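Local coordinates for a novel designed pore protein (Synthetic construct, PDB 6TMS) that is a designed pore protein whose helical-hairpin subunits, six to the assembly, probably surround a central channel, at residues 57-60 with 61-65. Residues are numbered along the deposited sequence; the frame is centred on the assembly and turned at random.
Sequences SLLI and IAISL
Ile61 lays its side chain back along the preceding helical turn, against Ser57 and Leu58. CB, branched as in every isoleucine, lies against the carbonyl oxygens of both. CG1 stands beside the backbone N (chi1 -73°), a setting that turns this branch back along the helix and brings CG1 to 3.4 Å from Ser57 O. CG2, anti to that N, runs the other way, to 3.5 Å from Leu65 CD1. At the tip, CD1 passes Ser57 O and reaches Leu58 CD2 at 4.1 Å, the two side chains crossing at a slant. Cutting Ile61 back to an alanine would probably deprive Leu58 CD2 of this methyl contact and uncover one side of Ser57 O. On the far side of the helix, Ile63 likewise lays CG1 and CD1 beside Leu59 O, and CD1 meets Leu59 CD2 at 3.5 Å and Ile60 CD1 at 3.9 Å. Leucine and isoleucine suit these places because their methyl ends span a helical turn. Ser57, small and hydroxylated, gives its buried OG a weak hydrogen bond to Leu53 O. Ala62, with only a methyl to place, touches Leu12 of helix 2-32, and Leu59 and Ile63 both lie on Glu16. Ser57, Ile60, Ile61 and Ser64 pack on apolar side chains of one neighbouring subunit, Leu58 and Ile61 on those of another. Beneath runs the regular i to i+4 ladder, including Ile63 N to Leu59 O at 2.9 Å (N-H...O 166°). The helix thus satisfies its own peptide groups, and a largely apolar surface, broken by two serines, probably helps hold hairpin and subunits together mainly by packing.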
loop_
_atom_site.group_PDB
_atom_site.type_symbol
_atom_site.label_atom_id
_atom_site.label_comp_id
_atom_site.label_asym_id
_atom_site.label_seq_id
_atom_site.Cartn_x
_atom_site.Cartn_y
_atom_site.Cartn_z
ATOM N N SER F 57 -6.215 2.332 -9.090
ATOM C CA SER F 57 -7.324 2.727 -8.240
ATOM C C SER F 57 -7.008 3.974 -7.449
ATOM O O SER F 57 -7.898 4.771 -7.155
ATOM C CB SER F 57 -7.655 1.602 -7.287
ATOM O OG SER F 57 -8.200 0.501 -7.968
ATOM N N LEU F 58 -5.790 4.076 -6.955
ATOM C CA LEU F 58 -5.430 5.254 -6.190
ATOM C C LEU F 58 -5.430 6.477 -7.065
ATOM O O LEU F 58 -5.884 7.550 -6.664
ATOM C CB LEU F 58 -4.073 5.027 -5.556
ATOM C CG LEU F 58 -4.190 4.297 -4.219
ATOM C CD1 LEU F 58 -2.869 4.248 -3.639
ATOM C CD2 LEU F 58 -5.119 4.988 -3.198
ATOM N N LEU F 59 -5.044 6.304 -8.303
ATOM C CA LEU F 59 -5.138 7.408 -9.216
ATOM C C LEU F 59 -6.587 7.801 -9.398
ATOM O O LEU F 59 -6.918 8.986 -9.446
ATOM C CB LEU F 59 -4.523 6.981 -10.527
ATOM C CG LEU F 59 -3.804 7.898 -11.494
ATOM C CD1 LEU F 59 -3.410 7.027 -12.694
ATOM C CD2 LEU F 59 -4.680 9.042 -11.943
ATOM N N ILE F 60 -7.474 6.819 -9.502
ATOM C CA ILE F 60 -8.869 7.183 -9.663
ATOM C C ILE F 60 -9.381 7.857 -8.406
ATOM O O ILE F 60 -10.203 8.770 -8.474
ATOM C CB ILE F 60 -9.694 5.953 -10.084
ATOM C CG1 ILE F 60 -9.612 5.677 -11.602
ATOM C CG2 ILE F 60 -11.151 6.132 -9.754
ATOM C CD1 ILE F 60 -8.246 5.744 -12.267
ATOM N N ILE F 61 -8.915 7.452 -7.240
ATOM C CA ILE F 61 -9.367 8.147 -6.050
ATOM C C ILE F 61 -8.861 9.571 -6.055
ATOM O O ILE F 61 -9.564 10.493 -5.648
ATOM C CB ILE F 61 -8.917 7.372 -4.806
ATOM C CG1 ILE F 61 -9.776 6.112 -4.671
ATOM C CG2 ILE F 61 -8.964 8.247 -3.564
ATOM C CD1 ILE F 61 -9.121 4.958 -3.972
ATOM N N ALA F 62 -7.659 9.797 -6.537
ATOM C CA ALA F 62 -7.218 11.175 -6.567
ATOM C C ALA F 62 -8.046 11.971 -7.565
ATOM O O ALA F 62 -8.505 13.078 -7.266
ATOM C CB ALA F 62 -5.733 11.228 -6.873
ATOM N N ILE F 63 -8.316 11.399 -8.731
ATOM C CA ILE F 63 -9.126 12.119 -9.698
ATOM C C ILE F 63 -10.456 12.490 -9.056
ATOM O O ILE F 63 -10.940 13.621 -9.166
ATOM C CB ILE F 63 -9.324 11.262 -10.962
ATOM C CG1 ILE F 63 -7.986 10.910 -11.645
ATOM C CG2 ILE F 63 -10.196 12.014 -11.966
ATOM C CD1 ILE F 63 -8.068 9.673 -12.570
ATOM N N SER F 64 -11.070 11.529 -8.384
ATOM C CA SER F 64 -12.419 11.715 -7.876
ATOM C C SER F 64 -12.462 12.591 -6.641
ATOM O O SER F 64 -13.478 13.226 -6.365
ATOM C CB SER F 64 -13.061 10.363 -7.625
ATOM O OG SER F 64 -14.191 10.246 -8.467
ATOM N N LEU F 65 -11.432 12.550 -5.826
ATOM C CA LEU F 65 -11.396 13.454 -4.699
ATOM C C LEU F 65 -11.217 14.855 -5.193
ATOM O O LEU F 65 -11.759 15.808 -4.630
ATOM C CB LEU F 65 -10.259 13.064 -3.774
ATOM C CG LEU F 65 -10.719 12.137 -2.660
ATOM C CD1 LEU F 65 -9.624 11.333 -2.066
ATOM C CD2 LEU F 65 -11.259 13.041 -1.564
#